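Local atomic coordinates of beta-galactosidase/beta-glucuronidase (Faecalibacterium prausnitzii L2-6, PDB entry 6MVF), a protein that binds flavin mononucleotide and, as a member of glycosyl hydrolase family 2, probably hydrolyses beta-glucuronides in the human gut microbiome. Residues A[184-189]-A[424-429]; A[342-347]-A[354-359]; A[376-381]-A[392-397]; A[380-385]-A[418-423]. One frame throughout, in Å; residues are numbered along the deposited sequence.

Interaction 1: residues A[184-189]-A[424-429]; sequences MVTPKP and DPTRLT. With FMN (flavin mononucleotide), chain G.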
# COMPACT_ATOMS: atom_id res chain seq x y z
N MET A 184 29.30 -0.15 -15.86
CA MET A 184 30.00 0.88 -15.11
C MET A 184 29.71 2.25 -15.71
O MET A 184 29.61 2.41 -16.94
CB MET A 184 31.50 0.60 -15.05
CG MET A 184 32.20 0.65 -16.37
SD MET A 184 33.94 0.22 -16.16
CE MET A 184 34.53 1.56 -15.11
N VAL A 185 29.53 3.23 -14.84
CA VAL A 185 29.05 4.55 -15.23
C VAL A 185 29.93 5.59 -14.54
O VAL A 185 29.98 5.63 -13.31
CB VAL A 185 27.57 4.78 -14.86
CG1 VAL A 185 27.08 6.11 -15.40
CG2 VAL A 185 26.67 3.61 -15.36
N THR A 186 30.59 6.42 -15.33
CA THR A 186 31.38 7.52 -14.79
C THR A 186 30.72 8.83 -15.16
O THR A 186 30.86 9.30 -16.29
CB THR A 186 32.81 7.45 -15.31
OG1 THR A 186 33.36 6.15 -15.05
CG2 THR A 186 33.67 8.51 -14.66
N PRO A 187 29.97 9.46 -14.26
CA PRO A 187 29.38 10.77 -14.55
C PRO A 187 30.32 11.90 -14.19
O PRO A 187 30.94 11.90 -13.13
CB PRO A 187 28.12 10.79 -13.65
CG PRO A 187 27.98 9.36 -13.08
CD PRO A 187 29.37 8.84 -13.06
N LYS A 188 30.41 12.90 -15.07
CA LYS A 188 31.22 14.07 -14.75
C LYS A 188 30.53 15.36 -15.19
O LYS A 188 29.98 15.43 -16.30
CB LYS A 188 32.62 14.02 -15.39
CG LYS A 188 33.52 12.94 -14.82
CD LYS A 188 34.83 12.86 -15.57
CE LYS A 188 35.74 11.76 -15.02
NZ LYS A 188 36.32 12.11 -13.70
N PRO A 189 30.57 16.39 -14.34
CA PRO A 189 30.03 17.70 -14.75
C PRO A 189 30.88 18.32 -15.85
O PRO A 189 32.07 18.06 -15.96
CB PRO A 189 30.08 18.52 -13.46
CG PRO A 189 31.19 17.88 -12.66
CD PRO A 189 31.09 16.40 -12.97
N ASP A 424 39.71 2.41 -10.63
CA ASP A 424 38.82 3.56 -10.43
C ASP A 424 39.65 4.79 -10.12
O ASP A 424 39.89 5.14 -8.96
CB ASP A 424 37.82 3.28 -9.31
CG ASP A 424 36.92 4.47 -9.03
OD1 ASP A 424 36.85 5.40 -9.87
OD2 ASP A 424 36.28 4.49 -7.95
N PRO A 425 40.10 5.50 -11.16
CA PRO A 425 40.83 6.75 -10.91
C PRO A 425 39.94 7.91 -10.50
O PRO A 425 40.46 8.98 -10.13
CB PRO A 425 41.51 7.02 -12.26
CG PRO A 425 40.69 6.27 -13.28
CD PRO A 425 40.18 5.05 -12.56
N THR A 426 38.62 7.74 -10.52
CA THR A 426 37.69 8.81 -10.19
C THR A 426 37.48 8.97 -8.69
O THR A 426 36.69 9.83 -8.28
CB THR A 426 36.32 8.57 -10.86
OG1 THR A 426 35.57 7.63 -10.08
CG2 THR A 426 36.44 8.04 -12.28
N ARG A 427 38.13 8.17 -7.85
CA ARG A 427 37.93 8.29 -6.42
C ARG A 427 39.26 8.38 -5.69
O ARG A 427 40.30 7.90 -6.16
CB ARG A 427 37.08 7.13 -5.87
CG ARG A 427 35.60 7.21 -6.28
CD ARG A 427 34.81 6.04 -5.71
NE ARG A 427 33.37 6.18 -5.90
CZ ARG A 427 32.69 5.73 -6.95
NH1 ARG A 427 33.33 5.14 -7.95
NH2 ARG A 427 31.38 5.89 -7.00
N LEU A 428 39.20 9.01 -4.52
CA LEU A 428 40.35 9.14 -3.63
C LEU A 428 40.54 7.88 -2.79
O LEU A 428 39.57 7.23 -2.39
CB LEU A 428 40.14 10.35 -2.72
CG LEU A 428 39.99 11.65 -3.49
CD1 LEU A 428 39.65 12.77 -2.55
CD2 LEU A 428 41.25 11.97 -4.31
N THR A 429 41.80 7.53 -2.52
CA THR A 429 42.10 6.46 -1.58
C THR A 429 42.42 7.06 -0.21
O THR A 429 42.90 8.20 -0.10
CB THR A 429 43.26 5.59 -2.07
OG1 THR A 429 44.43 6.40 -2.29
CG2 THR A 429 42.90 4.92 -3.38
N1 FMN G . 34.88 -7.00 -17.34
C2 FMN G . 33.92 -7.89 -17.58
O2 FMN G . 34.08 -8.82 -18.37
N3 FMN G . 32.75 -7.86 -16.97
C4 FMN G . 32.43 -6.94 -16.11
O4 FMN G . 31.35 -6.92 -15.55
C4A FMN G . 33.41 -5.95 -15.82
N5 FMN G . 33.09 -5.04 -14.94
C5A FMN G . 33.95 -4.09 -14.62
C6 FMN G . 33.58 -3.14 -13.70
C7 FMN G . 34.43 -2.15 -13.37
C7M FMN G . 34.03 -1.14 -12.37
C8 FMN G . 35.76 -2.11 -13.97
C8M FMN G . 36.71 -1.04 -13.59
C9 FMN G . 36.12 -3.07 -14.90
C9A FMN G . 35.26 -4.06 -15.26
N10 FMN G . 35.63 -5.03 -16.17
C10 FMN G . 34.69 -6.01 -16.48
C1' FMN G . 36.95 -4.89 -16.78
C2' FMN G . 38.06 -5.89 -16.56
O2' FMN G . 38.66 -5.40 -15.39
C3' FMN G . 39.13 -5.83 -17.63
O3' FMN G . 38.61 -5.19 -18.78
C4' FMN G . 39.62 -7.17 -18.11
O4' FMN G . 38.47 -7.99 -18.26
C5' FMN G . 40.67 -7.82 -17.21
O5' FMN G . 40.08 -8.76 -16.32
P FMN G . 40.81 -9.35 -15.04
O1P FMN G . 40.22 -10.70 -14.95
O2P FMN G . 42.27 -9.29 -15.37
O3P FMN G . 40.52 -8.49 -13.86

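Interaction 2: residues A[342-347]-A[354-359]; sequences DFYDAC and VWAEIP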
# COMPACT_ATOMS: atom_id res chain seq x y z
N ASP A 342 21.72 -2.33 -0.01
CA ASP A 342 20.69 -1.49 0.58
C ASP A 342 21.27 -0.26 1.25
O ASP A 342 20.74 0.85 1.09
CB ASP A 342 19.84 -2.30 1.57
CG ASP A 342 18.97 -3.37 0.90
OD1 ASP A 342 18.81 -3.34 -0.35
OD2 ASP A 342 18.46 -4.25 1.63
N PHE A 343 22.36 -0.42 2.02
CA PHE A 343 22.82 0.78 2.73
C PHE A 343 23.51 1.76 1.79
O PHE A 343 23.36 2.97 1.96
CB PHE A 343 23.72 0.44 3.92
CG PHE A 343 23.89 1.62 4.88
CD1 PHE A 343 23.00 1.81 5.93
CD2 PHE A 343 24.89 2.57 4.68
CE1 PHE A 343 23.11 2.91 6.79
CE2 PHE A 343 25.01 3.67 5.55
CZ PHE A 343 24.11 3.83 6.60
N TYR A 344 24.26 1.27 0.80
CA TYR A 344 24.81 2.18 -0.20
C TYR A 344 23.68 2.88 -0.95
O TYR A 344 23.73 4.10 -1.14
CB TYR A 344 25.74 1.47 -1.18
CG TYR A 344 27.00 0.93 -0.54
CD1 TYR A 344 27.88 1.77 0.14
CD2 TYR A 344 27.31 -0.42 -0.60
CE1 TYR A 344 29.02 1.27 0.74
CE2 TYR A 344 28.44 -0.93 0.00
CZ TYR A 344 29.30 -0.08 0.67
OH TYR A 344 30.42 -0.60 1.27
N ASP A 345 22.64 2.14 -1.33
CA ASP A 345 21.46 2.75 -1.93
C ASP A 345 20.89 3.86 -1.04
O ASP A 345 20.66 4.99 -1.51
CB ASP A 345 20.40 1.68 -2.19
CG ASP A 345 20.75 0.75 -3.35
OD1 ASP A 345 21.54 1.18 -4.23
OD2 ASP A 345 20.22 -0.40 -3.39
N ALA A 346 20.66 3.56 0.25
CA ALA A 346 20.20 4.58 1.19
C ALA A 346 21.13 5.78 1.25
O ALA A 346 20.66 6.92 1.42
CB ALA A 346 20.04 3.98 2.58
N CYS A 347 22.44 5.58 1.10
CA CYS A 347 23.36 6.72 1.11
C CYS A 347 23.25 7.56 -0.17
O CYS A 347 23.27 8.79 -0.11
CB CYS A 347 24.78 6.22 1.30
SG CYS A 347 25.03 5.68 2.98
N VAL A 354 30.41 8.81 1.51
CA VAL A 354 30.69 7.48 2.07
C VAL A 354 32.16 7.11 1.88
O VAL A 354 32.72 7.25 0.79
CB VAL A 354 29.80 6.40 1.44
CG1 VAL A 354 30.29 5.00 1.86
CG2 VAL A 354 28.35 6.61 1.83
N TRP A 355 32.77 6.62 2.96
CA TRP A 355 34.08 5.97 2.96
C TRP A 355 33.82 4.46 3.04
O TRP A 355 33.29 3.95 4.04
CB TRP A 355 34.92 6.52 4.12
CG TRP A 355 36.12 5.70 4.68
CD1 TRP A 355 36.32 4.33 4.65
CD2 TRP A 355 37.26 6.23 5.39
NE1 TRP A 355 37.49 4.00 5.28
CE2 TRP A 355 38.09 5.14 5.74
CE3 TRP A 355 37.65 7.53 5.77
CZ2 TRP A 355 39.29 5.30 6.45
CZ3 TRP A 355 38.84 7.69 6.47
CH2 TRP A 355 39.65 6.58 6.79
N ALA A 356 34.15 3.74 1.96
CA ALA A 356 34.00 2.29 1.91
C ALA A 356 35.38 1.62 2.01
O ALA A 356 36.36 2.14 1.45
CB ALA A 356 33.29 1.84 0.63
N GLU A 357 35.45 0.48 2.70
CA GLU A 357 36.73 -0.18 2.93
C GLU A 357 36.59 -1.70 2.96
O GLU A 357 35.48 -2.25 3.05
CB GLU A 357 37.37 0.32 4.23
CG GLU A 357 36.69 -0.14 5.47
CD GLU A 357 37.38 0.37 6.74
OE1 GLU A 357 38.07 1.41 6.69
OE2 GLU A 357 37.25 -0.27 7.81
N ILE A 358 37.74 -2.37 2.87
CA ILE A 358 37.85 -3.82 2.97
C ILE A 358 38.31 -4.16 4.39
O ILE A 358 38.87 -3.28 5.06
CB ILE A 358 38.83 -4.38 1.93
CG1 ILE A 358 40.21 -3.72 2.11
CG2 ILE A 358 38.30 -4.19 0.52
CD1 ILE A 358 41.21 -4.12 1.08
N PRO A 359 38.09 -5.40 4.89
CA PRO A 359 38.51 -5.74 6.26
C PRO A 359 39.97 -6.14 6.39
O PRO A 359 40.30 -7.11 7.07
CB PRO A 359 37.59 -6.91 6.63
CG PRO A 359 37.32 -7.56 5.32
CD PRO A 359 37.30 -6.47 4.27
O HOH W 1 32.51 -0.04 3.19

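Interaction 3: residues A[376-381]-A[392-397]; sequences EEMKEL and LFWGIS. With FMN (flavin mononucleotide), chain G.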
# COMPACT_ATOMS: atom_id res chain seq x y z
N GLU A 376 41.63 -9.56 -4.01
CA GLU A 376 40.33 -9.96 -4.54
C GLU A 376 39.21 -9.18 -3.86
O GLU A 376 38.26 -8.72 -4.52
CB GLU A 376 40.10 -11.44 -4.34
CG GLU A 376 41.11 -12.33 -5.02
CD GLU A 376 40.80 -12.58 -6.47
OE1 GLU A 376 40.53 -11.61 -7.21
OE2 GLU A 376 40.84 -13.76 -6.87
N GLU A 377 39.32 -9.01 -2.53
CA GLU A 377 38.28 -8.31 -1.78
C GLU A 377 38.20 -6.85 -2.20
O GLU A 377 37.10 -6.28 -2.24
CB GLU A 377 38.54 -8.44 -0.28
CG GLU A 377 37.32 -8.15 0.56
CD GLU A 377 37.36 -8.79 1.96
OE1 GLU A 377 38.46 -8.90 2.56
OE2 GLU A 377 36.28 -9.16 2.47
N MET A 378 39.34 -6.23 -2.53
CA MET A 378 39.29 -4.85 -2.98
C MET A 378 38.75 -4.76 -4.41
O MET A 378 38.04 -3.80 -4.74
CB MET A 378 40.66 -4.22 -2.89
CG MET A 378 40.64 -2.73 -3.11
SD MET A 378 39.94 -1.90 -1.66
CE MET A 378 39.17 -0.54 -2.49
N LYS A 379 39.04 -5.77 -5.22
CA LYS A 379 38.54 -5.80 -6.61
C LYS A 379 37.02 -5.96 -6.58
O LYS A 379 36.36 -5.36 -7.37
CB LYS A 379 39.26 -6.88 -7.41
CG LYS A 379 39.31 -6.62 -8.90
CD LYS A 379 40.20 -7.53 -9.69
CE LYS A 379 39.93 -7.44 -11.16
NZ LYS A 379 40.79 -8.34 -11.96
N GLU A 380 36.50 -6.77 -5.67
CA GLU A 380 35.05 -6.93 -5.56
C GLU A 380 34.41 -5.68 -4.98
O GLU A 380 33.30 -5.31 -5.38
CB GLU A 380 34.71 -8.15 -4.70
CG GLU A 380 35.12 -9.47 -5.32
CD GLU A 380 34.86 -10.64 -4.38
OE1 GLU A 380 35.10 -10.50 -3.16
OE2 GLU A 380 34.42 -11.70 -4.86
N LEU A 381 35.07 -5.04 -4.02
CA LEU A 381 34.48 -3.85 -3.41
C LEU A 381 34.32 -2.74 -4.44
O LEU A 381 33.31 -2.04 -4.46
CB LEU A 381 35.33 -3.38 -2.24
CG LEU A 381 34.92 -2.04 -1.61
CD1 LEU A 381 33.51 -2.14 -1.00
CD2 LEU A 381 35.97 -1.57 -0.59
N LEU A 392 32.83 8.21 -1.97
CA LEU A 392 33.87 9.13 -2.41
C LEU A 392 35.29 8.65 -2.11
O LEU A 392 36.22 9.01 -2.83
CB LEU A 392 33.66 10.51 -1.77
CG LEU A 392 32.28 11.16 -1.85
CD1 LEU A 392 32.39 12.61 -1.45
CD2 LEU A 392 31.66 11.02 -3.23
N PHE A 393 35.47 7.79 -1.10
CA PHE A 393 36.77 7.33 -0.67
C PHE A 393 36.79 5.81 -0.53
O PHE A 393 35.88 5.23 0.07
CB PHE A 393 37.14 8.00 0.65
CG PHE A 393 36.81 9.46 0.70
CD1 PHE A 393 37.75 10.41 0.31
CD2 PHE A 393 35.57 9.89 1.16
CE1 PHE A 393 37.45 11.78 0.36
CE2 PHE A 393 35.27 11.24 1.21
CZ PHE A 393 36.22 12.19 0.82
N TRP A 394 37.81 5.18 -1.08
CA TRP A 394 38.11 3.78 -0.84
C TRP A 394 39.19 3.70 0.23
O TRP A 394 40.24 4.33 0.10
CB TRP A 394 38.60 3.06 -2.11
CG TRP A 394 37.71 3.08 -3.33
CD1 TRP A 394 38.02 3.60 -4.57
CD2 TRP A 394 36.39 2.53 -3.45
NE1 TRP A 394 36.97 3.41 -5.44
CE2 TRP A 394 35.96 2.76 -4.79
CE3 TRP A 394 35.52 1.87 -2.57
CZ2 TRP A 394 34.68 2.35 -5.26
CZ3 TRP A 394 34.25 1.46 -3.03
CH2 TRP A 394 33.85 1.71 -4.38
N GLY A 395 38.93 2.94 1.29
CA GLY A 395 39.90 2.73 2.36
C GLY A 395 40.60 1.39 2.21
O GLY A 395 39.95 0.37 1.97
N ILE A 396 41.93 1.39 2.36
CA ILE A 396 42.69 0.18 2.05
C ILE A 396 43.12 -0.62 3.29
O ILE A 396 43.44 -1.81 3.14
CB ILE A 396 43.92 0.49 1.16
CG1 ILE A 396 44.92 1.39 1.88
CG2 ILE A 396 43.50 1.09 -0.20
CD1 ILE A 396 46.26 1.44 1.17
N SER A 397 43.11 -0.03 4.49
CA SER A 397 43.36 -0.78 5.72
C SER A 397 42.93 0.03 6.93
O SER A 397 42.85 1.26 6.88
CB SER A 397 44.84 -1.19 5.87
OG SER A 397 45.68 -0.06 6.08
N1 FMN G . 34.88 -7.00 -17.34
C2 FMN G . 33.92 -7.89 -17.58
O2 FMN G . 34.08 -8.82 -18.37
N3 FMN G . 32.75 -7.86 -16.97
C4 FMN G . 32.43 -6.94 -16.11
O4 FMN G . 31.35 -6.92 -15.55
C4A FMN G . 33.41 -5.95 -15.82
N5 FMN G . 33.09 -5.04 -14.94
C5A FMN G . 33.95 -4.09 -14.62
C6 FMN G . 33.58 -3.14 -13.70
C7 FMN G . 34.43 -2.15 -13.37
C7M FMN G . 34.03 -1.14 -12.37
C8 FMN G . 35.76 -2.11 -13.97
C8M FMN G . 36.71 -1.04 -13.59
C9 FMN G . 36.12 -3.07 -14.90
C9A FMN G . 35.26 -4.06 -15.26
N10 FMN G . 35.63 -5.03 -16.17
C10 FMN G . 34.69 -6.01 -16.48
C1' FMN G . 36.95 -4.89 -16.78
C2' FMN G . 38.06 -5.89 -16.56
O2' FMN G . 38.66 -5.40 -15.39
C3' FMN G . 39.13 -5.83 -17.63
O3' FMN G . 38.61 -5.19 -18.78
C4' FMN G . 39.62 -7.17 -18.11
O4' FMN G . 38.47 -7.99 -18.26
C5' FMN G . 40.67 -7.82 -17.21
O5' FMN G . 40.08 -8.76 -16.32
P FMN G . 40.81 -9.35 -15.04
O1P FMN G . 40.22 -10.70 -14.95
O2P FMN G . 42.27 -9.29 -15.37
O3P FMN G . 40.52 -8.49 -13.86

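Interaction 4: residues A[380-385]-A[418-423]; sequences ELIIQN and KLCKEL. With FMN (flavin mononucleotide), chain G.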
# COMPACT_ATOMS: atom_id res chain seq x y z
N GLU A 380 36.50 -6.77 -5.67
CA GLU A 380 35.05 -6.93 -5.56
C GLU A 380 34.41 -5.68 -4.98
O GLU A 380 33.30 -5.31 -5.38
CB GLU A 380 34.71 -8.15 -4.70
CG GLU A 380 35.12 -9.47 -5.32
CD GLU A 380 34.86 -10.64 -4.38
OE1 GLU A 380 35.10 -10.50 -3.16
OE2 GLU A 380 34.42 -11.70 -4.86
N LEU A 381 35.07 -5.04 -4.02
CA LEU A 381 34.48 -3.85 -3.41
C LEU A 381 34.32 -2.74 -4.44
O LEU A 381 33.31 -2.04 -4.46
CB LEU A 381 35.33 -3.38 -2.24
CG LEU A 381 34.92 -2.04 -1.61
CD1 LEU A 381 33.51 -2.14 -1.00
CD2 LEU A 381 35.97 -1.57 -0.59
N ILE A 382 35.31 -2.56 -5.30
CA ILE A 382 35.25 -1.47 -6.26
C ILE A 382 34.29 -1.79 -7.39
O ILE A 382 33.52 -0.93 -7.83
CB ILE A 382 36.66 -1.17 -6.79
CG1 ILE A 382 37.50 -0.58 -5.65
CG2 ILE A 382 36.61 -0.26 -8.02
CD1 ILE A 382 38.92 -0.29 -6.03
N ILE A 383 34.30 -3.03 -7.88
CA ILE A 383 33.50 -3.37 -9.06
C ILE A 383 32.03 -3.44 -8.71
O ILE A 383 31.17 -3.03 -9.50
CB ILE A 383 34.03 -4.67 -9.69
CG1 ILE A 383 35.20 -4.33 -10.60
CG2 ILE A 383 32.94 -5.40 -10.50
CD1 ILE A 383 36.27 -5.36 -10.58
N GLN A 384 31.70 -3.94 -7.53
CA GLN A 384 30.30 -4.04 -7.14
C GLN A 384 29.72 -2.71 -6.71
O GLN A 384 28.50 -2.51 -6.82
CB GLN A 384 30.13 -5.08 -6.03
CG GLN A 384 30.55 -6.45 -6.49
CD GLN A 384 30.53 -7.51 -5.41
OE1 GLN A 384 30.07 -7.28 -4.28
NE2 GLN A 384 31.01 -8.69 -5.76
N ASN A 385 30.56 -1.76 -6.29
CA ASN A 385 30.06 -0.49 -5.79
C ASN A 385 30.47 0.68 -6.65
O ASN A 385 30.30 1.83 -6.24
CB ASN A 385 30.50 -0.28 -4.35
CG ASN A 385 29.97 -1.36 -3.44
OD1 ASN A 385 28.81 -1.31 -3.03
ND2 ASN A 385 30.79 -2.38 -3.18
N LYS A 418 47.74 0.86 -6.04
CA LYS A 418 47.82 0.73 -7.49
C LYS A 418 46.54 0.14 -8.06
O LYS A 418 46.09 0.53 -9.14
CB LYS A 418 49.03 -0.11 -7.88
CG LYS A 418 49.31 -0.09 -9.38
CD LYS A 418 49.98 -1.37 -9.89
CE LYS A 418 50.34 -1.23 -11.38
NZ LYS A 418 50.89 -2.48 -11.99
N LEU A 419 45.91 -0.79 -7.33
CA LEU A 419 44.69 -1.42 -7.81
C LEU A 419 43.51 -0.45 -7.80
O LEU A 419 42.69 -0.45 -8.73
CB LEU A 419 44.36 -2.65 -6.97
CG LEU A 419 43.09 -3.38 -7.37
CD1 LEU A 419 43.26 -3.93 -8.76
CD2 LEU A 419 42.77 -4.47 -6.37
N CYS A 420 43.40 0.38 -6.76
CA CYS A 420 42.30 1.34 -6.71
C CYS A 420 42.39 2.35 -7.85
O CYS A 420 41.36 2.79 -8.39
CB CYS A 420 42.27 2.08 -5.37
SG CYS A 420 41.92 1.10 -3.89
N LYS A 421 43.61 2.75 -8.25
CA LYS A 421 43.77 3.73 -9.33
C LYS A 421 43.69 3.09 -10.71
O LYS A 421 43.24 3.73 -11.66
CB LYS A 421 45.09 4.48 -9.17
CG LYS A 421 45.16 5.29 -7.88
CD LYS A 421 43.99 6.26 -7.79
CE LYS A 421 44.11 7.16 -6.57
NZ LYS A 421 43.13 8.26 -6.61
N GLU A 422 44.10 1.83 -10.84
CA GLU A 422 43.83 1.06 -12.04
C GLU A 422 42.33 0.87 -12.23
O GLU A 422 41.80 1.11 -13.32
CB GLU A 422 44.54 -0.30 -11.95
CG GLU A 422 45.44 -0.61 -13.14
CD GLU A 422 46.67 -1.44 -12.77
OE1 GLU A 422 46.51 -2.44 -12.02
OE2 GLU A 422 47.80 -1.10 -13.20
N LEU A 423 41.62 0.43 -11.19
CA LEU A 423 40.20 0.13 -11.35
C LEU A 423 39.34 1.37 -11.36
O LEU A 423 38.31 1.40 -12.06
CB LEU A 423 39.71 -0.80 -10.24
CG LEU A 423 40.22 -2.24 -10.29
CD1 LEU A 423 39.62 -2.99 -9.13
CD2 LEU A 423 39.84 -2.88 -11.58
N1 FMN G . 34.88 -7.00 -17.34
C2 FMN G . 33.92 -7.89 -17.58
O2 FMN G . 34.08 -8.82 -18.37
N3 FMN G . 32.75 -7.86 -16.97
C4 FMN G . 32.43 -6.94 -16.11
O4 FMN G . 31.35 -6.92 -15.55
C4A FMN G . 33.41 -5.95 -15.82
N5 FMN G . 33.09 -5.04 -14.94
C5A FMN G . 33.95 -4.09 -14.62
C6 FMN G . 33.58 -3.14 -13.70
C7 FMN G . 34.43 -2.15 -13.37
C7M FMN G . 34.03 -1.14 -12.37
C8 FMN G . 35.76 -2.11 -13.97
C8M FMN G . 36.71 -1.04 -13.59
C9 FMN G . 36.12 -3.07 -14.90
C9A FMN G . 35.26 -4.06 -15.26
N10 FMN G . 35.63 -5.03 -16.17
C10 FMN G . 34.69 -6.01 -16.48
C1' FMN G . 36.95 -4.89 -16.78
C2' FMN G . 38.06 -5.89 -16.56
O2' FMN G . 38.66 -5.40 -15.39
C3' FMN G . 39.13 -5.83 -17.63
O3' FMN G . 38.61 -5.19 -18.78
C4' FMN G . 39.62 -7.17 -18.11
O4' FMN G . 38.47 -7.99 -18.26
C5' FMN G . 40.67 -7.82 -17.21
O5' FMN G . 40.08 -8.76 -16.32
P FMN G . 40.81 -9.35 -15.04
O1P FMN G . 40.22 -10.70 -14.95
O2P FMN G . 42.27 -9.29 -15.37
O3P FMN G . 40.52 -8.49 -13.86

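Interaction 1: residues A[184-189]-A[424-429]
Thr186 and Thr426 meet methyl to methyl, their CG2 atoms 3.7 Å apart. The two side chains cross obliquely. No hydrogen bond joins the segments, and the buried area is small. Thr186 turns its OG1 to the hydroxyl of Tyr386. Thr426 OG1 bonds within its own segment, 2.6 Å from Asp424 OD1, on the syn lone pair of that oxygen. Thr426 N also donates to Asp424 OD1, two residues back, at 3.0 Å; this is an Asx turn. The N sits above the carboxylate plane. The two bonds hold Thr426 in the type I turn from Asp424 to Arg427. Asp424 OD2 takes a salt bridge from Arg427 NH1 at 3.0 Å.

On the same strand, Met184 runs to the flavin. Its CB lies 4.1 Å from FMN C7M. CG leaves between the backbone N and the carbonyl carbon (chi1 65°). SD then comes 3.7 Å from FMN C8, and a bend at chi3 (-63°) lays CE 3.7 Å from FMN C8M. With a serine in place of Met184, C7M and C8M would probably lose their thioether neighbour and a gap would open over that ring. Strand 183-189 pairs with strand 195-204 in an antiparallel sheet distinct from the barrel. The turn links helix 407-423 to strand 428-433 of the TIM barrel, so the contact joins that sheet to the barrel at the surface.

Interaction 2: residues A[342-347]-A[354-359]
Tyr344 OH, 3.8 Å from the methyl CB of Ala356, is held by two polar groups. The backbone N of His339 donates to it. A water 2.9 Å from Tyr344 OH is the other, and that water accepts from the backbone N of Glu357 at 3.0 Å. The helix and strand are thus bridged by a water. They belong to a beta-alpha-beta unit of the TIM barrel: strand 331-334, helix 341-350, strand 353-357. Helix 342-347 and strand 354-357 run nearly antiparallel (159°), their axes 10.8 Å apart at the closest.

The rest of the contact is apolar. Tyr344 and Val354 cross at about a right angle. CG1 of Val354 sits at the edge of the tyrosine ring, near its plane, 4.1 Å from Tyr344 CE1. Val354 CG1 lies anti to the backbone N (chi1 170°), which leaves CG2 for the cysteine. Cys347 CB is 3.6 Å from Val354 CG2, and its sulfur is about as near.

Val354 and Ala356 point at the helix; Trp355 and Glu357 point away from it. Arg333 and His336 bind the Glu357 carboxylate. Trp355 NE1 donates to Glu357 OE1 at 3.0 Å, on the anti side of that oxygen and 31° out of the carboxylate plane.

Interaction 3: residues A[376-381]-A[392-397]
Met378 and Leu381 make the apolar contacts, both with Trp394. CG of Met378 is anti to the backbone N (chi1 -170°), and a bend at chi2 (74°) carries CE to the root of the indole. Met378 CE lies 3.7 Å from Trp394 CB and 4.0 Å from Trp394 CG. Leu381 meets the six-membered part of the ring: its CG is 3.8 Å from Trp394 CZ3, and its CD2 is 4.0 Å from Trp394 CE3. The leucine and indole side chains lie alongside each other, pointing opposite ways.

These residues pack helix 368-385 on strand 391-398, the last two elements of a TIM barrel beta-alpha-beta unit that starts with strand 353-357. The segment axes run nearly antiparallel (169°).

Among polar groups, the carbonyl O of Leu381 lies 3.8 Å from Trp394 CH2. Trp394 NE1 donates to Asp424 OD2. If a leucine replaced Trp394, Asp424 would lose this donor, and Met378 and Leu381 would probably face a gap.

On another side of the helix, the extended Lys379 binds the FMN phosphate. Lys379 NZ is modelled 1.9 Å from FMN O3P, too short for an ordinary ion pair, so the nature of this bond is doubtful.

Interaction 4: residues A[380-385]-A[418-423]
Ile382 and Leu423 meet through side chains set by their first torsions. In Ile382, chi1 of -68° sets CG1 beside the backbone N and CG2 anti to it. The extended chi2 then pushes CD1 toward Cys420. In Leu423, chi1 of -70° turns CG so that CD1 comes 4.2 Å from Ile382 CB.

Ile382 CD1 rests 3.8 Å from Cys420 CA and 3.9 Å from Cys420 SG. The other branch of the isoleucine, CG2, is 3.9 Å from Leu423 CB. The two side chains lie at a slant to each other. Ile383 adds a looser touch, its CD1 4.4 Å from Leu423 CD1. The helices, 368-385 and 407-423, are neighbours on the outside of the TIM barrel. Their segments run in nearly the same direction, crossing at -23°.

Two groups here also line the FMN pocket. Ile383 CG1 lies 3.6 Å from FMN C7, and the carbonyl O of Leu423 is 3.3 Å from the methyl C8M of FMN. Tyr177 touches Ile383, and Lys379 touches Leu423. Within segment 380-385, Asn385 ND2 donates to Leu381 O at 2.8 Å, in the carbonyl plane and on a lone pair.

The helices are held by aliphatic groups and one sulfur, without a crossing hydrogen bond. Ile383 CG1 and Leu423 CD2 present hydrocarbon to the dimethyl end of the flavin, with Leu423 O beside C8M.

Interactions 3 and 4 share helix 368-385, and their centres are 6 Å apart. Met378 CE of interaction 3 comes 3.5 Å from Cys420 SG of interaction 4. Interaction 1 joins interaction 3 through Asp424 OD2 and Trp394 NE1, 2.8 Å apart, and interaction 4 through Arg427 O and Lys421 NZ, 2.9 Å apart. Interaction 2 meets interaction 3 by strand pairing, with Ala356 O 2.7 Å from Gly395 N. Interactions 1, 3 and 4 all touch FMN: 1 and 4 at its dimethyl end, 3 at its phosphate. Interaction 2 stands back, the Ala356 side chain about 13 Å from the flavin.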